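Local coordinates for response regulator FixJ (PDB 5XSO), which induces expression of nifA and fixK when activated by its partner FixL in an oxygen-sensing two-component signalling system, at residues 89-94 with 99-104; 62-67 with 74-79; 189-194 with 201-206. All coordinates share one frame; numbering follows the deposited sequence.

How the contacts relate
Contacts 1 and 2 belong to one receiver domain, and contact 3 to the DNA-binding domain. The centres of contacts 1 and 2 lie about 8 Å apart: their strands are neighbours in one parallel sheet, Leu90 N probably bonding to Val62 O. Contact 3 joins two helices, its centre about 41 Å from that of contact 1 and about 38 Å from that of contact 2. Every residue touching in contacts 1 and 2 is buried, whereas Met192 in contact 3 is partly exposed. No hydrogen bond crosses any. Alanine methyls against Ile91 and Thr93 make contact 1; a leucine methyl on a serine, more loosely on a valine, contact 2; valine and leucine methyls with a methionine sulfur, contact 3.

Contact 1 (89-94 with 99-104); sequences ILIMTG and PLAVEA
Ile91 spreads two branches over the helix 98-106, each branch meeting a different alanine. Its CG2 lies 4.0 Å from Ala101 CB, while CG1 comes equally near, 4.0 Å, to Ala104 CB. The split follows from chi1 of -60°, which sets CG2 anti to the backbone N and CG1 anti to the carbonyl carbon. The alanines are three residues apart, about one helical turn, so both methyls face the strand. Further along the strand, Thr93 directs its methyl to the same side: CG2 sits 4.1 Å from Ala101 CB, which therefore touches two side chains. Met92, between them, points to the other face of the sheet, onto Asp21 and Val63.

This is the first half of a beta-alpha-beta crossover in the receiver (CheY-like) fold: strand 89-93, helix 98-106, strand 111-114. The short axes run at 172°, nearly antiparallel, and approach to 8.9 Å. With nothing but methyls on the helix side, the backbones come close, Ile91 CA and Ala101 CA being 6.4 Å apart.

Thr93 has its hydroxyl, rather than its methyl, anti to the backbone N. OG1 thereby reaches forward to donate to Gly94 O at 2.8 Å, in the carbonyl plane and on a lone pair, with a C=O...OG1 angle of 133°. Thr93 occupies the place of the conserved threonine or serine of receiver domains, which in relatives turns toward the phosphorylated aspartate on activation. In this unphosphorylated structure the side chain of Thr93 remains about 7 Å from that of Asp65, between nearest atoms.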
ATOM      1  N   ILE A  89      -9.127   0.673  -1.374  1.00 21.26           N
ATOM      2  CA  ILE A  89     -10.264   1.195  -0.622  1.00 20.28           C
ATOM      3  C   ILE A  89     -11.255   1.908  -1.554  1.00 18.91           C
ATOM      4  O   ILE A  89     -10.873   2.820  -2.307  1.00 19.22           O
ATOM      5  CB  ILE A  89      -9.810   2.152   0.496  1.00 21.54           C
ATOM      6  CG1 ILE A  89      -8.826   1.439   1.436  1.00 33.04           C
ATOM      7  CG2 ILE A  89     -11.070   2.654   1.248  1.00 20.68           C
ATOM      8  CD1 ILE A  89      -7.939   2.408   2.250  1.00 33.71           C
ATOM      9  N   LEU A  90     -12.532   1.520  -1.472  1.00 17.67           N
ATOM     10  CA  LEU A  90     -13.622   2.233  -2.130  1.00 16.65           C
ATOM     11  C   LEU A  90     -14.473   2.947  -1.074  1.00 16.47           C
ATOM     12  O   LEU A  90     -14.741   2.388   0.004  1.00 16.63           O
ATOM     13  CB  LEU A  90     -14.534   1.253  -2.908  1.00 15.74           C
ATOM     14  CG  LEU A  90     -13.789   0.301  -3.842  1.00 16.14           C
ATOM     15  CD1 LEU A  90     -14.809  -0.634  -4.518  1.00 15.50           C
ATOM     16  CD2 LEU A  90     -13.021   1.160  -4.920  1.00 16.78           C
ATOM     17  N   ILE A  91     -14.910   4.163  -1.386  1.00 16.36           N
ATOM     18  CA  ILE A  91     -15.631   5.024  -0.455  1.00 16.52           C
ATOM     19  C   ILE A  91     -17.063   5.173  -0.937  1.00 15.65           C
ATOM     20  O   ILE A  91     -17.288   5.558  -2.095  1.00 15.99           O
ATOM     21  CB  ILE A  91     -14.958   6.410  -0.355  1.00 17.56           C
ATOM     22  CG1 ILE A  91     -13.506   6.273   0.142  1.00 18.84           C
ATOM     23  CG2 ILE A  91     -15.810   7.345   0.487  1.00 17.87           C
ATOM     24  CD1 ILE A  91     -13.408   5.732   1.530  1.00 19.67           C
ATOM     25  N   MET A  92     -18.038   4.856  -0.058  1.00 15.45           N
ATOM     26  CA  MET A  92     -19.461   5.068  -0.297  1.00 15.25           C
ATOM     27  C   MET A  92     -19.868   6.402   0.325  1.00 15.99           C
ATOM     28  O   MET A  92     -19.449   6.718   1.433  1.00 16.50           O
ATOM     29  CB  MET A  92     -20.329   3.947   0.311  1.00 14.86           C
ATOM     30  CG  MET A  92     -19.896   2.593  -0.140  1.00 14.35           C
ATOM     31  SD  MET A  92     -21.026   1.400   0.642  1.00 16.28           S
ATOM     32  CE  MET A  92     -20.260   1.348   2.253  1.00 18.61           C
ATOM     33  N   THR A  93     -20.680   7.183  -0.382  1.00 16.54           N
ATOM     34  CA  THR A  93     -20.936   8.542   0.103  1.00 17.49           C
ATOM     35  C   THR A  93     -22.292   9.030  -0.392  1.00 18.06           C
ATOM     36  O   THR A  93     -22.713   8.723  -1.521  1.00 17.99           O
ATOM     37  CB  THR A  93     -19.824   9.541  -0.352  1.00 18.95           C
ATOM     38  OG1 THR A  93     -20.127  10.861   0.148  1.00 19.37           O
ATOM     39  CG2 THR A  93     -19.715   9.627  -1.900  1.00 18.43           C
ATOM     40  N   GLY A  94     -22.980   9.832   0.447  1.00 18.89           N
ATOM     41  CA  GLY A  94     -24.091  10.629  -0.056  1.00 19.85           C
ATOM     42  C   GLY A  94     -23.560  11.803  -0.884  1.00 20.66           C
ATOM     43  O   GLY A  94     -22.368  12.120  -0.835  1.00 20.68           O
ATOM     44  N   PRO A  99     -17.227  15.770  -1.611  1.00 25.32           N
ATOM     45  CA  PRO A  99     -15.914  16.427  -1.438  1.00 26.80           C
ATOM     46  C   PRO A  99     -15.023  15.737  -0.427  1.00 26.56           C
ATOM     47  O   PRO A  99     -13.796  15.782  -0.570  1.00 27.52           O
ATOM     48  CB  PRO A  99     -16.279  17.844  -0.986  1.00 28.52           C
ATOM     49  CG  PRO A  99     -17.706  18.088  -1.596  1.00 28.16           C
ATOM     50  CD  PRO A  99     -18.351  16.708  -1.394  1.00 26.10           C
ATOM     51  N   LEU A 100     -15.600  15.148   0.618  1.00 25.61           N
ATOM     52  CA  LEU A 100     -14.802  14.355   1.554  1.00 25.39           C
ATOM     53  C   LEU A 100     -14.266  13.103   0.871  1.00 24.19           C
ATOM     54  O   LEU A 100     -13.084  12.743   1.026  1.00 24.85           O
ATOM     55  CB  LEU A 100     -15.675  14.006   2.749  1.00 27.88           C
ATOM     56  CG  LEU A 100     -15.077  13.321   3.975  1.00 47.84           C
ATOM     57  CD1 LEU A 100     -13.789  13.998   4.395  1.00 58.90           C
ATOM     58  CD2 LEU A 100     -16.124  13.407   5.073  1.00 52.60           C
ATOM     59  N   ALA A 101     -15.128  12.425   0.098  1.00 22.70           N
ATOM     60  CA  ALA A 101     -14.669  11.338  -0.748  1.00 21.81           C
ATOM     61  C   ALA A 101     -13.529  11.771  -1.653  1.00 23.06           C
ATOM     62  O   ALA A 101     -12.602  10.988  -1.915  1.00 23.04           O
ATOM     63  CB  ALA A 101     -15.833  10.812  -1.592  1.00 20.60           C
ATOM     64  N   VAL A 102     -13.597  13.009  -2.171  1.00 24.30           N
ATOM     65  CA  VAL A 102     -12.516  13.492  -3.015  1.00 25.73           C
ATOM     66  C   VAL A 102     -11.204  13.532  -2.224  1.00 27.03           C
ATOM     67  O   VAL A 102     -10.147  13.128  -2.718  1.00 27.67           O
ATOM     68  CB  VAL A 102     -12.867  14.881  -3.588  1.00 27.05           C
ATOM     69  CG1 VAL A 102     -11.664  15.441  -4.273  1.00 28.83           C
ATOM     70  CG2 VAL A 102     -14.018  14.762  -4.608  1.00 29.79           C
ATOM     71  N   GLU A 103     -11.254  14.030  -0.994  1.00 27.70           N
ATOM     72  CA  GLU A 103     -10.035  14.084  -0.187  1.00 29.32           C
ATOM     73  C   GLU A 103      -9.471  12.680   0.021  1.00 28.49           C
ATOM     74  O   GLU A 103      -8.252  12.466  -0.047  1.00 29.85           O
ATOM     75  CB  GLU A 103     -10.334  14.728   1.166  1.00 30.19           C
ATOM     76  CG  GLU A 103     -10.234  16.214   1.248  1.00 58.29           C
ATOM     77  CD  GLU A 103      -8.851  16.734   0.859  1.00 58.41           C
ATOM     78  OE1 GLU A 103      -7.876  16.499   1.611  1.00 59.98           O
ATOM     79  OE2 GLU A 103      -8.758  17.378  -0.205  1.00 57.86           O
ATOM     80  N   ALA A 104     -10.363  11.708   0.262  1.00 26.43           N
ATOM     81  CA  ALA A 104      -9.929  10.337   0.458  1.00 25.64           C
ATOM     82  C   ALA A 104      -9.242   9.797  -0.784  1.00 25.63           C
ATOM     83  O   ALA A 104      -8.243   9.062  -0.678  1.00 26.30           O
ATOM     84  CB  ALA A 104     -11.140   9.455   0.819  1.00 23.49           C
TER

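Contact 2 (62-67 with 74-79)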
ATOM      1  N   VAL A  62     -11.429  -2.943   0.714  1.00 20.07           N
ATOM      2  CA  VAL A  62     -12.212  -2.243   1.733  1.00 19.83           C
ATOM      3  C   VAL A  62     -13.305  -1.420   1.057  1.00 18.26           C
ATOM      4  O   VAL A  62     -13.046  -0.697   0.078  1.00 17.85           O
ATOM      5  CB  VAL A  62     -11.304  -1.360   2.609  1.00 21.32           C
ATOM      6  CG1 VAL A  62     -12.137  -0.593   3.633  1.00 21.32           C
ATOM      7  CG2 VAL A  62     -10.205  -2.190   3.267  1.00 23.27           C
ATOM      8  N   VAL A  63     -14.538  -1.528   1.562  1.00 17.63           N
ATOM      9  CA  VAL A  63     -15.654  -0.707   1.098  1.00 16.50           C
ATOM     10  C   VAL A  63     -16.213   0.008   2.328  1.00 16.96           C
ATOM     11  O   VAL A  63     -16.772  -0.649   3.217  1.00 17.39           O
ATOM     12  CB  VAL A  63     -16.733  -1.550   0.402  1.00 15.61           C
ATOM     13  CG1 VAL A  63     -17.932  -0.681   0.034  1.00 15.21           C
ATOM     14  CG2 VAL A  63     -16.159  -2.253  -0.856  1.00 15.48           C
ATOM     15  N   SER A  64     -16.002   1.339   2.429  1.00 17.20           N
ATOM     16  CA  SER A  64     -16.263   2.037   3.679  1.00 18.15           C
ATOM     17  C   SER A  64     -17.131   3.264   3.441  1.00 18.89           C
ATOM     18  O   SER A  64     -16.990   3.961   2.420  1.00 17.10           O
ATOM     19  CB  SER A  64     -14.949   2.470   4.342  1.00 21.80           C
ATOM     20  OG  SER A  64     -15.143   3.263   5.515  1.00 23.01           O
ATOM     21  N   ASP A  65     -18.080   3.473   4.347  1.00 18.10           N
ATOM     22  CA  ASP A  65     -18.774   4.761   4.441  1.00 18.27           C
ATOM     23  C   ASP A  65     -17.808   5.914   4.684  1.00 19.34           C
ATOM     24  O   ASP A  65     -16.871   5.814   5.483  1.00 20.64           O
ATOM     25  CB  ASP A  65     -19.825   4.704   5.556  1.00 25.93           C
ATOM     26  CG  ASP A  65     -20.748   5.932   5.544  1.00 27.79           C
ATOM     27  OD1 ASP A  65     -20.470   6.864   6.327  1.00 31.36           O
ATOM     28  OD2 ASP A  65     -21.702   5.952   4.774  1.00 25.64           O
ATOM     29  N   VAL A  66     -18.077   7.045   4.009  1.00 19.09           N
ATOM     30  CA  VAL A  66     -17.185   8.185   3.987  1.00 21.01           C
ATOM     31  C   VAL A  66     -17.150   8.864   5.339  1.00 21.92           C
ATOM     32  O   VAL A  66     -16.157   9.525   5.678  1.00 23.35           O
ATOM     33  CB  VAL A  66     -17.605   9.202   2.905  1.00 21.42           C
ATOM     34  CG1 VAL A  66     -19.040   9.717   3.160  1.00 20.49           C
ATOM     35  CG2 VAL A  66     -16.647  10.335   2.855  1.00 20.86           C
ATOM     36  N   ARG A  67     -18.241   8.777   6.101  1.00 22.24           N
ATOM     37  CA  ARG A  67     -18.320   9.464   7.388  1.00 34.42           C
ATOM     38  C   ARG A  67     -18.558   8.505   8.555  1.00 38.94           C
ATOM     39  O   ARG A  67     -19.351   8.775   9.451  1.00 40.22           O
ATOM     40  CB  ARG A  67     -19.374  10.566   7.326  1.00 47.26           C
ATOM     41  CG  ARG A  67     -18.737  11.790   6.712  1.00 54.45           C
ATOM     42  CD  ARG A  67     -19.654  12.938   6.541  1.00 58.28           C
ATOM     43  NE  ARG A  67     -20.044  13.483   7.819  1.00 55.93           N
ATOM     44  CZ  ARG A  67     -20.669  14.639   7.961  1.00 60.11           C
ATOM     45  NH1 ARG A  67     -20.955  15.371   6.885  1.00 47.81           N
ATOM     46  NH2 ARG A  67     -21.001  15.066   9.175  1.00 70.52           N
ATOM     47  N   ILE A  74     -11.113  10.407   5.275  1.00 31.80           N
ATOM     48  CA  ILE A  74      -9.749  10.913   5.392  1.00 34.44           C
ATOM     49  C   ILE A  74      -8.981  10.140   6.455  1.00 33.60           C
ATOM     50  O   ILE A  74      -7.825   9.751   6.248  1.00 33.52           O
ATOM     51  CB  ILE A  74      -9.754  12.418   5.706  1.00 36.41           C
ATOM     52  CG1 ILE A  74     -10.199  13.216   4.485  1.00 46.62           C
ATOM     53  CG2 ILE A  74      -8.362  12.879   6.184  1.00 46.15           C
ATOM     54  CD1 ILE A  74     -10.340  14.700   4.792  1.00 56.28           C
ATOM     55  N   GLU A  75      -9.591   9.951   7.626  1.00 33.24           N
ATOM     56  CA  GLU A  75      -8.859   9.340   8.733  1.00 39.84           C
ATOM     57  C   GLU A  75      -8.535   7.886   8.419  1.00 43.23           C
ATOM     58  O   GLU A  75      -7.404   7.423   8.657  1.00 38.45           O
ATOM     59  CB  GLU A  75      -9.671   9.457  10.028  1.00 44.85           C
ATOM     60  CG  GLU A  75      -8.910   9.052  11.332  1.00 60.27           C
ATOM     61  CD  GLU A  75      -7.606   9.841  11.586  1.00 74.30           C
ATOM     62  OE1 GLU A  75      -7.659  10.914  12.243  1.00 79.36           O
ATOM     63  OE2 GLU A  75      -6.524   9.376  11.151  1.00 81.59           O
ATOM     64  N   LEU A  76      -9.516   7.161   7.866  1.00 34.78           N
ATOM     65  CA  LEU A  76      -9.291   5.789   7.433  1.00 30.96           C
ATOM     66  C   LEU A  76      -8.092   5.710   6.498  1.00 31.36           C
ATOM     67  O   LEU A  76      -7.156   4.932   6.727  1.00 32.96           O
ATOM     68  CB  LEU A  76     -10.544   5.271   6.738  1.00 30.13           C
ATOM     69  CG  LEU A  76     -10.393   3.854   6.194  1.00 37.93           C
ATOM     70  CD1 LEU A  76     -10.159   2.924   7.343  1.00 32.50           C
ATOM     71  CD2 LEU A  76     -11.626   3.451   5.358  1.00 37.19           C
ATOM     72  N   LEU A  77      -8.086   6.551   5.462  1.00 29.90           N
ATOM     73  CA  LEU A  77      -6.975   6.537   4.513  1.00 31.86           C
ATOM     74  C   LEU A  77      -5.653   6.901   5.193  1.00 37.79           C
ATOM     75  O   LEU A  77      -4.622   6.260   4.945  1.00 34.75           O
ATOM     76  CB  LEU A  77      -7.274   7.485   3.353  1.00 32.75           C
ATOM     77  CG  LEU A  77      -7.794   6.852   2.064  1.00 31.69           C
ATOM     78  CD1 LEU A  77      -6.697   5.964   1.482  1.00 37.98           C
ATOM     79  CD2 LEU A  77      -9.064   6.051   2.311  1.00 28.99           C
ATOM     80  N   LYS A  78      -5.655   7.907   6.071  1.00 35.29           N
ATOM     81  CA  LYS A  78      -4.411   8.250   6.770  1.00 38.71           C
ATOM     82  C   LYS A  78      -3.884   7.067   7.575  1.00 40.23           C
ATOM     83  O   LYS A  78      -2.687   6.760   7.516  1.00 42.33           O
ATOM     84  CB  LYS A  78      -4.615   9.483   7.654  1.00 40.50           C
ATOM     85  CG  LYS A  78      -4.638  10.753   6.823  1.00 45.48           C
ATOM     86  CD  LYS A  78      -4.564  12.029   7.640  1.00 53.18           C
ATOM     87  CE  LYS A  78      -4.764  13.258   6.748  1.00 60.82           C
ATOM     88  NZ  LYS A  78      -5.098  14.501   7.511  1.00 63.53           N
ATOM     89  N   ARG A  79      -4.756   6.369   8.307  1.00 39.41           N
ATOM     90  CA  ARG A  79      -4.306   5.194   9.062  1.00 41.00           C
ATOM     91  C   ARG A  79      -3.850   4.062   8.139  1.00 40.03           C
ATOM     92  O   ARG A  79      -2.856   3.386   8.429  1.00 46.82           O
ATOM     93  CB  ARG A  79      -5.414   4.683   9.995  1.00 45.50           C
ATOM     94  CG  ARG A  79      -5.986   5.704  10.978  1.00 48.35           C
ATOM     95  CD  ARG A  79      -5.127   5.897  12.221  1.00 68.55           C
ATOM     96  NE  ARG A  79      -5.862   5.559  13.447  1.00 79.43           N
ATOM     97  CZ  ARG A  79      -6.768   6.346  14.033  1.00 80.21           C
ATOM     98  NH1 ARG A  79      -7.076   7.528  13.506  1.00 78.71           N
ATOM     99  NH2 ARG A  79      -7.377   5.954  15.149  1.00 80.01           N
TER
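Leu76 CD2 presses on Ser64 from the helix 73-82, within the beta-alpha-beta unit that carries the probable metal-binding Asp65 of the receiver domain. One methyl does nearly all the touching: CD2 is 3.5 Å from Ser64 OG and 3.6 Å from Ser64 CB, so it lies against the CB-OG bond and not on a single atom. Leu76 gets there with CG anti to the backbone N (chi1 178°), which extends the side chain from the helix toward the sheet. The same CD2 also approaches Val62 CG1, more loosely, at 4.4 Å. Val62 and Ser64 face the helix from alternate strand positions, with Ile20 of the next strand lying beside both.

Even at the closest pair of residues the backbones stand well apart, Ser64 CA to Leu76 CA 8.8 Å, and the buried area is modest at 101 Å². On the outward face of the helix, charge replaces packing. Arg79 NH1 forms a salt bridge to Glu75 OE2 at 3.0 Å, with Glu75 CD at the edge of the guanidinium, in its plane.

Asp65 points away from the helix, where it probably binds magnesium with Asp21 and Asp22, Arg67 contributing, as in related receivers, probably through its backbone O. Its carboxylate closes an Asx turn: Arg67 N donates to Asp65 OD1 over 2.9 Å, arriving from above the carboxylate plane, 50° out of it.

Contact 3 (189-194 with 201-206). With FMT (formic acid), chain I.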
ATOM      1  N   ALA A 189      31.440  -3.319  -1.456  1.00  5.99           N
ATOM      2  CA  ALA A 189      31.322  -4.767  -1.168  1.00  6.58           C
ATOM      3  C   ALA A 189      30.243  -5.017  -0.116  1.00  8.59           C
ATOM      4  O   ALA A 189      29.440  -5.978  -0.236  1.00  8.86           O
ATOM      5  CB  ALA A 189      32.641  -5.336  -0.674  1.00  7.57           C
ATOM      6  N   ASN A 190      30.219  -4.191   0.936  1.00  7.41           N
ATOM      7  CA  ASN A 190      29.172  -4.317   1.950  1.00  9.94           C
ATOM      8  C   ASN A 190      27.793  -4.079   1.367  1.00  9.85           C
ATOM      9  O   ASN A 190      26.821  -4.780   1.736  1.00  9.43           O
ATOM     10  CB  ASN A 190      29.378  -3.325   3.098  1.00 10.01           C
ATOM     11  CG  ASN A 190      30.679  -3.554   3.904  1.00 11.61           C
ATOM     12  OD1 ASN A 190      31.117  -2.673   4.707  1.00 14.46           O
ATOM     13  ND2 ASN A 190      31.340  -4.653   3.650  1.00  9.11           N
ATOM     14  N   VAL A 191      27.658  -3.051   0.505  1.00  8.08           N
ATOM     15  CA  VAL A 191      26.383  -2.824  -0.163  1.00  8.77           C
ATOM     16  C   VAL A 191      25.937  -4.083  -0.918  1.00  9.05           C
ATOM     17  O   VAL A 191      24.781  -4.526  -0.811  1.00 10.22           O
ATOM     18  CB  VAL A 191      26.479  -1.611  -1.117  1.00  8.47           C
ATOM     19  CG1 VAL A 191      25.234  -1.589  -2.054  1.00  9.78           C
ATOM     20  CG2 VAL A 191      26.453  -0.317  -0.252  1.00  8.87           C
ATOM     21  N   MET A 192      26.817  -4.627  -1.750  1.00  8.28           N
ATOM     22  CA  MET A 192      26.410  -5.763  -2.568  0.50  8.76           C
ATOM     23  C   MET A 192      26.020  -6.954  -1.694  1.00  9.74           C
ATOM     24  O   MET A 192      25.027  -7.657  -1.984  1.00 10.73           O
ATOM     25  CB  MET A 192      27.538  -6.096  -3.546  0.50  9.30           C
ATOM     26  CG  MET A 192      27.955  -4.845  -4.369  0.50  8.14           C
ATOM     27  SD  MET A 192      26.595  -4.109  -5.348  0.50 14.94           S
ATOM     28  CE  MET A 192      26.411  -5.241  -6.679  0.50  9.06           C
ATOM     29  N   THR A 193      26.772  -7.208  -0.609  1.00  9.83           N
ATOM     30  CA  THR A 193      26.464  -8.344   0.283  1.00 10.81           C
ATOM     31  C   THR A 193      25.149  -8.141   1.040  1.00 11.72           C
ATOM     32  O   THR A 193      24.304  -9.053   1.106  1.00 13.07           O
ATOM     33  CB  THR A 193      27.628  -8.565   1.266  1.00 14.79           C
ATOM     34  OG1 THR A 193      28.805  -8.842   0.516  1.00 13.41           O
ATOM     35  CG2 THR A 193      27.349  -9.789   2.204  1.00 16.38           C
ATOM     36  N   LYS A 194      24.948  -6.947   1.612  1.00 11.64           N
ATOM     37  CA  LYS A 194      23.754  -6.700   2.402  1.00 13.20           C
ATOM     38  C   LYS A 194      22.516  -6.671   1.519  1.00 15.33           C
ATOM     39  O   LYS A 194      21.457  -7.172   1.914  1.00 15.99           O
ATOM     40  CB  LYS A 194      23.897  -5.370   3.157  1.00 13.07           C
ATOM     41  CG  LYS A 194      24.835  -5.417   4.365  1.00 13.53           C
ATOM     42  CD  LYS A 194      24.843  -4.068   5.055  1.00 13.16           C
ATOM     43  CE  LYS A 194      25.715  -4.113   6.365  1.00 17.11           C
ATOM     44  NZ  LYS A 194      25.702  -2.768   7.083  1.00 16.69           N
ATOM     45  N   SER A 201      23.167  -3.491 -12.175  1.00 15.09           N
ATOM     46  CA  SER A 201      21.787  -3.594 -12.642  0.50 17.25           C
ATOM     47  C   SER A 201      20.892  -4.243 -11.598  1.00 17.72           C
ATOM     48  O   SER A 201      19.750  -3.821 -11.387  1.00 19.29           O
ATOM     49  CB  SER A 201      21.721  -4.388 -13.955  0.50 18.61           C
ATOM     50  OG  SER A 201      22.277  -3.624 -14.988  0.50 18.87           O
ATOM     51  N   GLU A 202      21.385  -5.293 -10.945  1.00 16.70           N
ATOM     52  CA  GLU A 202      20.603  -5.927  -9.890  1.00 17.30           C
ATOM     53  C   GLU A 202      20.375  -4.968  -8.736  1.00 16.81           C
ATOM     54  O   GLU A 202      19.266  -4.880  -8.187  1.00 18.32           O
ATOM     55  CB  GLU A 202      21.300  -7.187  -9.370  1.00 16.38           C
ATOM     56  CG  GLU A 202      21.193  -8.349 -10.320  1.00 22.67           C
ATOM     57  CD  GLU A 202      21.390  -9.713  -9.628  1.00 34.16           C
ATOM     58  OE1 GLU A 202      21.700  -9.787  -8.388  1.00 25.05           O
ATOM     59  OE2 GLU A 202      21.144 -10.723 -10.360  1.00 35.73           O
ATOM     60  N   LEU A 203      21.416  -4.216  -8.379  1.00 15.01           N
ATOM     61  CA  LEU A 203      21.261  -3.205  -7.321  1.00 14.73           C
ATOM     62  C   LEU A 203      20.195  -2.169  -7.690  1.00 17.19           C
ATOM     63  O   LEU A 203      19.349  -1.793  -6.856  1.00 18.00           O
ATOM     64  CB  LEU A 203      22.619  -2.534  -7.071  1.00 12.80           C
ATOM     65  CG  LEU A 203      22.685  -1.560  -5.881  1.00 16.11           C
ATOM     66  CD1 LEU A 203      22.467  -2.383  -4.579  1.00 14.17           C
ATOM     67  CD2 LEU A 203      24.102  -0.937  -5.814  1.00 15.10           C
ATOM     68  N   VAL A 204      20.196  -1.721  -8.943  1.00 17.10           N
ATOM     69  CA  VAL A 204      19.150  -0.820  -9.442  1.00 24.68           C
ATOM     70  C   VAL A 204      17.756  -1.436  -9.284  1.00 22.00           C
ATOM     71  O   VAL A 204      16.815  -0.769  -8.825  1.00 26.39           O
ATOM     72  CB  VAL A 204      19.434  -0.453 -10.910  1.00 19.76           C
ATOM     73  CG1 VAL A 204      18.223   0.194 -11.576  1.00 22.54           C
ATOM     74  CG2 VAL A 204      20.632   0.464 -10.980  1.00 18.14           C
ATOM     75  N   ARG A 205      17.588  -2.691  -9.676  1.00 21.94           N
ATOM     76  CA  ARG A 205      16.242  -3.254  -9.624  1.00 26.73           C
ATOM     77  C   ARG A 205      15.774  -3.438  -8.187  1.00 31.94           C
ATOM     78  O   ARG A 205      14.574  -3.340  -7.909  1.00 27.64           O
ATOM     79  CB  ARG A 205      16.149  -4.579 -10.359  1.00 30.33           C
ATOM     80  CG  ARG A 205      16.696  -4.633 -11.765  1.00 28.08           C
ATOM     81  CD  ARG A 205      16.195  -5.861 -12.447  1.00 34.39           C
ATOM     82  NE  ARG A 205      16.480  -5.760 -13.862  1.00 35.00           N
ATOM     83  CZ  ARG A 205      15.689  -5.105 -14.708  1.00 29.93           C
ATOM     84  NH1 ARG A 205      14.560  -4.535 -14.292  1.00 31.89           N
ATOM     85  NH2 ARG A 205      16.057  -5.035 -15.956  1.00 30.53           N
ATOM     86  N   LEU A 206      16.686  -3.752  -7.270  1.00 22.57           N
ATOM     87  CA  LEU A 206      16.294  -3.780  -5.869  1.00 22.96           C
ATOM     88  C   LEU A 206      15.871  -2.386  -5.407  1.00 23.87           C
ATOM     89  O   LEU A 206      14.852  -2.227  -4.715  1.00 28.44           O
ATOM     90  CB  LEU A 206      17.453  -4.317  -5.006  1.00 20.56           C
ATOM     91  CG  LEU A 206      17.805  -5.784  -5.324  1.00 20.20           C
ATOM     92  CD1 LEU A 206      19.127  -6.216  -4.630  1.00 17.90           C
ATOM     93  CD2 LEU A 206      16.719  -6.726  -4.954  1.00 22.55           C
TER
HETATM   94  C   FMT I 408      26.583  -2.394  10.035  1.00 70.59           C
HETATM   95  O1  FMT I 408      25.547  -1.766  10.278  1.00 70.68           O
HETATM   96  O2  FMT I 408      26.616  -3.566   9.643  1.00 68.13           O
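Leu203 meets two consecutive residues of the helix 184-195, Val191 and Met192, and carries the whole contact for its own helix. Before it along 201-206 comes Glu202, tied near the start of the helix: its OE1 accepts from Asn198 N, while its backbone N is bonded to Ser199 OG. Leu203 follows, with CG anti to the backbone N (chi1 -173°), which holds both methyls out toward the facing helix. Val191 CG1 lies 3.8 Å from Leu203 CD1 and 4.0 Å from Leu203 CD2, so one valine methyl meets the forked end of the leucine. The two side chains cross at about a right angle.

Met192 adds a looser touch, its chain bent at chi2 (-59°), which brings SD to 4.1 Å from Leu203 CD2; as Met192 has two conformers, this holds for one of them. These are the last two helices of the LuxR-type helix-turn-helix domain, and 184-195 is in the position of the recognition helix in this family. Met161 of helix 155-166 touches both Val191 and Leu203, completing a three-helix junction.

Val204 turns to another neighbour, Ile165, also of helix 155-166. Leu206 packs on Met195, Ala197 and Ile146. Farther round helix 184-195, away from Leu203, extended Lys194 forms a salt bridge with Glu157, and its NZ makes a weak 2.8 Å hydrogen bond to O2 of a formic acid molecule that is probably a crystallisation additive.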